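Long-range contacts in flavin reductase domain protein, FMN-binding (Shewanella baltica, PDB 3HMZ), which binds flavin mononucleotide and probably acts as an NAD- or NADP-dependent flavin oxidoreductase: residues A[12-17]-A[156-161]; A[82-87]-A[129-134]. All blocks are in the same frame, centred on the assembly; numbering follows the deposited sequence. Where two conformers were deposited one is given.

Contact 1: A[12-17]-A[156-161]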
loop_
_atom_site.group_PDB
_atom_site.type_symbol
_atom_site.label_atom_id
_atom_site.label_comp_id
_atom_site.label_asym_id
_atom_site.label_seq_id
_atom_site.Cartn_x
_atom_site.Cartn_y
_atom_site.Cartn_z
ATOM N N ASN A 12 -19.432 -15.596 9.311
ATOM C CA ASN A 12 -19.397 -14.296 8.665
ATOM C C ASN A 12 -20.257 -14.367 7.406
ATOM O O ASN A 12 -20.294 -15.401 6.716
ATOM C CB ASN A 12 -17.949 -13.863 8.340
ATOM C CG ASN A 12 -17.104 -13.612 9.597
ATOM O OD1 ASN A 12 -17.635 -13.216 10.643
ATOM N ND2 ASN A 12 -15.786 -13.834 9.496
ATOM N N ASN A 13 -21.003 -13.298 7.165
ATOM C CA ASN A 13 -21.831 -13.187 5.976
ATOM C C ASN A 13 -20.967 -12.610 4.843
ATOM O O ASN A 13 -20.532 -11.469 4.942
ATOM C CB ASN A 13 -22.967 -12.228 6.271
ATOM C CG ASN A 13 -23.904 -12.078 5.124
ATOM O OD1 ASN A 13 -24.039 -10.985 4.554
ATOM N ND2 ASN A 13 -24.547 -13.193 4.734
ATOM N N ILE A 14 -20.745 -13.389 3.803
ATOM C CA ILE A 14 -19.939 -12.997 2.627
ATOM C C ILE A 14 -20.863 -12.519 1.518
ATOM O O ILE A 14 -21.866 -13.192 1.203
ATOM C CB ILE A 14 -19.120 -14.180 2.057
ATOM C CG1 ILE A 14 -18.106 -14.682 3.089
ATOM C CG2 ILE A 14 -18.382 -13.779 0.752
ATOM C CD1 ILE A 14 -17.279 -15.885 2.647
ATOM N N ALA A 15 -20.532 -11.380 0.917
ATOM C CA ALA A 15 -21.249 -10.850 -0.228
ATOM C C ALA A 15 -20.231 -10.521 -1.302
ATOM O O ALA A 15 -19.067 -10.205 -1.000
ATOM C CB ALA A 15 -22.032 -9.580 0.155
ATOM N N ALA A 16 -20.668 -10.567 -2.554
ATOM C CA ALA A 16 -19.876 -10.037 -3.647
ATOM C C ALA A 16 -19.725 -8.506 -3.462
ATOM O O ALA A 16 -20.599 -7.826 -2.929
ATOM C CB ALA A 16 -20.538 -10.282 -5.026
ATOM N N VAL A 17 -18.588 -8.031 -3.917
ATOM C CA VAL A 17 -18.257 -6.610 -3.973
ATOM C C VAL A 17 -18.296 -6.280 -5.460
ATOM O O VAL A 17 -17.554 -6.868 -6.248
ATOM C CB VAL A 17 -16.871 -6.297 -3.392
ATOM C CG1 VAL A 17 -16.427 -4.835 -3.661
ATOM C CG2 VAL A 17 -16.851 -6.616 -1.878
ATOM N N GLY A 156 -12.862 -11.168 -9.588
ATOM C CA GLY A 156 -13.930 -11.368 -8.655
ATOM C C GLY A 156 -13.508 -10.805 -7.313
ATOM O O GLY A 156 -12.303 -10.794 -7.011
ATOM N N ALA A 157 -14.482 -10.305 -6.542
ATOM C CA ALA A 157 -14.203 -9.723 -5.235
ATOM C C ALA A 157 -15.363 -9.976 -4.307
ATOM O O ALA A 157 -16.535 -9.951 -4.740
ATOM C CB ALA A 157 -13.904 -8.239 -5.381
ATOM N N TRP A 158 -15.052 -10.234 -3.029
ATOM C CA TRP A 158 -16.053 -10.549 -2.006
ATOM C C TRP A 158 -15.560 -10.019 -0.674
ATOM O O TRP A 158 -14.366 -9.827 -0.484
ATOM C CB TRP A 158 -16.273 -12.082 -1.880
ATOM C CG TRP A 158 -16.550 -12.765 -3.176
ATOM C CD1 TRP A 158 -17.779 -13.045 -3.705
ATOM C CD2 TRP A 158 -15.594 -13.191 -4.152
ATOM N NE1 TRP A 158 -17.660 -13.673 -4.909
ATOM C CE2 TRP A 158 -16.327 -13.790 -5.217
ATOM C CE3 TRP A 158 -14.202 -13.180 -4.219
ATOM C CZ2 TRP A 158 -15.691 -14.344 -6.340
ATOM C CZ3 TRP A 158 -13.572 -13.758 -5.330
ATOM C CH2 TRP A 158 -14.327 -14.321 -6.383
ATOM N N ALA A 159 -16.470 -9.796 0.253
ATOM C CA ALA A 159 -16.106 -9.362 1.579
ATOM C C ALA A 159 -17.133 -9.712 2.625
ATOM O O ALA A 159 -18.323 -9.888 2.325
ATOM C CB ALA A 159 -15.826 -7.812 1.577
ATOM N N ASP A 160 -16.651 -9.762 3.862
ATOM C CA ASP A 160 -17.488 -9.940 5.055
ATOM C C ASP A 160 -18.292 -8.660 5.235
ATOM O O ASP A 160 -17.717 -7.603 5.530
ATOM C CB ASP A 160 -16.551 -10.227 6.234
ATOM C CG ASP A 160 -17.222 -10.301 7.545
ATOM O OD1 ASP A 160 -18.408 -9.968 7.690
ATOM O OD2 ASP A 160 -16.480 -10.704 8.473
ATOM N N THR A 161 -19.616 -8.779 5.149
ATOM C CA THR A 161 -20.471 -7.612 5.209
ATOM C C THR A 161 -20.483 -6.894 6.544
ATOM O O THR A 161 -20.948 -5.768 6.604
ATOM C CB THR A 161 -21.914 -7.940 4.826
ATOM O OG1 THR A 161 -22.445 -8.927 5.717
ATOM C CG2 THR A 161 -21.998 -8.440 3.346
HETATM O O HOH W 1 -20.564 -11.059 8.935
HETATM O O HOH W 2 -17.176 -8.886 -8.042
#

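Contact 2: A[82-87]-A[129-134]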
loop_
_atom_site.group_PDB
_atom_site.type_symbol
_atom_site.label_atom_id
_atom_site.label_comp_id
_atom_site.label_asym_id
_atom_site.label_seq_id
_atom_site.Cartn_x
_atom_site.Cartn_y
_atom_site.Cartn_z
ATOM N N ILE A 82 -5.794 -12.629 -3.488
ATOM C CA ILE A 82 -5.307 -11.612 -2.526
ATOM C C ILE A 82 -6.439 -11.445 -1.528
ATOM O O ILE A 82 -7.594 -11.243 -1.896
ATOM C CB ILE A 82 -5.006 -10.270 -3.199
ATOM C CG1 ILE A 82 -3.821 -10.420 -4.173
ATOM C CG2 ILE A 82 -4.733 -9.158 -2.173
ATOM C CD1 ILE A 82 -2.509 -10.833 -3.509
ATOM N N GLN A 83 -6.117 -11.571 -0.252
ATOM C CA GLN A 83 -7.122 -11.443 0.788
ATOM C C GLN A 83 -6.585 -10.641 1.956
ATOM O O GLN A 83 -5.394 -10.617 2.213
ATOM C CB GLN A 83 -7.665 -12.818 1.227
ATOM C CG GLN A 83 -6.609 -13.859 1.610
ATOM C CD GLN A 83 -6.556 -15.001 0.659
ATOM O OE1 GLN A 83 -7.514 -15.795 0.633
ATOM N NE2 GLN A 83 -5.454 -15.126 -0.093
ATOM N N VAL A 84 -7.501 -9.962 2.632
ATOM C CA VAL A 84 -7.187 -9.023 3.698
ATOM C C VAL A 84 -7.368 -9.690 5.048
ATOM O O VAL A 84 -8.510 -9.929 5.461
ATOM C CB VAL A 84 -8.081 -7.761 3.575
ATOM C CG1 VAL A 84 -7.718 -6.760 4.643
ATOM C CG2 VAL A 84 -7.930 -7.083 2.167
ATOM N N PRO A 85 -6.272 -9.980 5.754
ATOM C CA PRO A 85 -6.394 -10.595 7.064
ATOM C C PRO A 85 -6.853 -9.569 8.119
ATOM O O PRO A 85 -6.840 -8.350 7.890
ATOM C CB PRO A 85 -4.981 -11.121 7.337
ATOM C CG PRO A 85 -4.125 -10.160 6.647
ATOM C CD PRO A 85 -4.868 -9.873 5.363
ATOM N N THR A 86 -7.260 -10.118 9.247
ATOM C CA THR A 86 -7.746 -9.355 10.379
ATOM C C THR A 86 -6.741 -9.392 11.523
ATOM O O THR A 86 -5.844 -10.230 11.555
ATOM C CB THR A 86 -9.040 -9.953 10.904
ATOM O OG1 THR A 86 -8.735 -11.238 11.443
ATOM C CG2 THR A 86 -10.117 -9.995 9.830
ATOM N N VAL A 87 -6.954 -8.506 12.493
ATOM C CA VAL A 87 -6.172 -8.507 13.748
ATOM C C VAL A 87 -6.244 -9.881 14.429
ATOM O O VAL A 87 -5.254 -10.343 14.974
ATOM C CB VAL A 87 -6.618 -7.375 14.677
ATOM C CG1 VAL A 87 -6.137 -7.624 16.128
ATOM C CG2 VAL A 87 -6.126 -6.048 14.134
ATOM N N CYS A 129 -10.695 -14.051 6.802
ATOM C CA CYS A 129 -10.275 -12.744 6.298
ATOM C C CYS A 129 -11.520 -11.866 6.134
ATOM O O CYS A 129 -12.664 -12.348 6.221
ATOM C CB CYS A 129 -9.582 -12.902 4.955
ATOM S SG CYS A 129 -8.036 -13.844 5.098
ATOM N N SER A 130 -11.284 -10.575 5.944
ATOM C CA SER A 130 -12.375 -9.635 5.726
ATOM C C SER A 130 -12.786 -9.499 4.259
ATOM O O SER A 130 -13.899 -9.075 3.989
ATOM C CB SER A 130 -12.047 -8.272 6.310
ATOM O OG SER A 130 -10.887 -7.763 5.720
ATOM N N ALA A 131 -11.865 -9.780 3.340
ATOM C CA ALA A 131 -12.116 -9.563 1.923
ATOM C C ALA A 131 -11.182 -10.414 1.105
ATOM O O ALA A 131 -10.077 -10.751 1.568
ATOM C CB ALA A 131 -11.891 -8.053 1.587
ATOM N N TRP A 132 -11.639 -10.768 -0.107
ATOM C CA TRP A 132 -10.912 -11.621 -1.027
ATOM C C TRP A 132 -11.066 -11.093 -2.450
ATOM O O TRP A 132 -12.161 -10.672 -2.834
ATOM C CB TRP A 132 -11.454 -13.042 -1.005
ATOM C CG TRP A 132 -11.534 -13.695 0.349
ATOM C CD1 TRP A 132 -10.637 -14.573 0.880
ATOM C CD2 TRP A 132 -12.582 -13.553 1.314
ATOM N NE1 TRP A 132 -11.037 -14.959 2.138
ATOM C CE2 TRP A 132 -12.225 -14.338 2.431
ATOM C CE3 TRP A 132 -13.751 -12.806 1.365
ATOM C CZ2 TRP A 132 -13.023 -14.423 3.545
ATOM C CZ3 TRP A 132 -14.542 -12.887 2.456
ATOM C CH2 TRP A 132 -14.174 -13.691 3.543
ATOM N N LEU A 133 -9.972 -11.145 -3.210
ATOM C CA LEU A 133 -9.924 -10.733 -4.590
ATOM C C LEU A 133 -9.301 -11.874 -5.413
ATOM O O LEU A 133 -8.135 -12.239 -5.182
ATOM C CB LEU A 133 -9.103 -9.454 -4.741
ATOM C CG LEU A 133 -9.557 -8.207 -3.949
ATOM C CD1 LEU A 133 -9.020 -8.146 -2.514
ATOM C CD2 LEU A 133 -9.144 -6.912 -4.702
ATOM N N ALA A 134 -10.074 -12.439 -6.347
ATOM C CA ALA A 134 -9.581 -13.474 -7.279
ATOM C C ALA A 134 -8.839 -12.754 -8.416
ATOM O O ALA A 134 -9.377 -11.823 -9.008
ATOM C CB ALA A 134 -10.707 -14.277 -7.800
HETATM O O HOH W 3 -9.376 -6.867 7.893
#

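Contact 1: A[12-17]-A[156-161]
Thr-161 and Asn-13 are joined twice. The amide N of Thr-161 gives a hydrogen bond to Asn-13 O at 2.8 Å. Its OG1, set between backbone N and carbonyl carbon (chi1 60°), donates a second hydrogen bond to a lone pair of Asn-13 OD1. The methyl CG2 of the same threonine presses on Ala-15 CB at 3.4 Å, tight for two carbons, where a small residue suits. A valine in place of Thr-161 would probably leave Asn-13 OD1 without the hydroxyl donor and the Asn-13 amide freer to turn. Ala-15 and Ala-159 form the antiparallel hydrogen-bonded pair, each N bonded to the other's O, and Val-17 N donates a hydrogen bond to Ala-157 O at 2.9 Å. A water takes the N-H of Asn-13 and donates to Asp-160 OD1, which also accepts from Gln-162 N. Asp-160 OD2 lies 3.2 Å from Asn-12 CG, but its salt bridge is to Lys-178, whose NZ also bonds Asn-12 OD1. Strand 14-16 thus pairs with the end of strand 149-160, whose backbone also bonds strand 131-138; Phe-164 packs on Val-17 and Ala-159, while Met-118 touches Ile-14 and Trp-158.

Contact 2: A[82-87]-A[129-134]
Gln-83 has its CG between the backbone N and the carbonyl carbon (chi1 52°), where it packs on the small, weakly polar sulfur of Cys-129, CG to SG 3.8 Å. A bend at chi2 (-113°) then turns the amide carbon aside, and the last torsion brings OE1 to the edge of the Trp-132 ring, in the ring plane and 3.4 Å from CD1. Separately, CB of Gln-83 lies 3.5 Å from Trp-132 CD1. The amide stands almost perpendicular to the indole, their planes 86° apart. Both polar ends turn to Val-126: Gln-83 OE1 accepts from its N and Trp-132 NE1 donates to its O, while Gln-83 NE2 is held by Ser-35 OG and Leu-33 O. A glutamine suits this buried place because its amide can both accept and donate, and the indole adds apolar bulk with one N-H to satisfy.

On the other face of the sheet the side chains are mainly apolar. Val-84 CG2 touches Ala-131 CB at 4.1 Å, and Ile-82 CG2 lies 4.4 Å from Leu-133 CD1. Ile-82 and Leu-133 exchange two backbone bonds, Val-84 N bonds Ala-131 O, and Ser-130 N bonds Val-84 O. Beyond it, Ser-130 OG donates to a water that in turn donates to Pro-85 O; proline, having no N-H, can give no backbone donor here.

The two strands run nearly antiparallel. Strand 79-84 also pairs with 32-38, and 131-138 with 149-160, so this buried ladder is an interior part of a curled antiparallel sheet, consistent with the FMN-binding split beta-barrel of the flavin reductase family.

Contacts 1 and 2 are two ladders of one curled sheet, separated by the pairing of 149-160 with 131-138, their centres 10 Å apart. In that intervening ladder Asp-160 N lies 2.8 Å from Ser-130 O and Gly-156 O 2.8 Å from Ala-134 N, both probable hydrogen bonds. Between these, Ala-131 CB packs 3.7 Å from Trp-158 O, a closeness that the short alanine side chain allows. In sequence, both strands of contact 2 fall between those of contact 1. Contact 2 is the deeper, about 5 Å from the chain centre against 13 Å, and nearer the cofactor, with the Pro-85 side chain about 8 Å from FMN; contact 1 lies away from the flavin site.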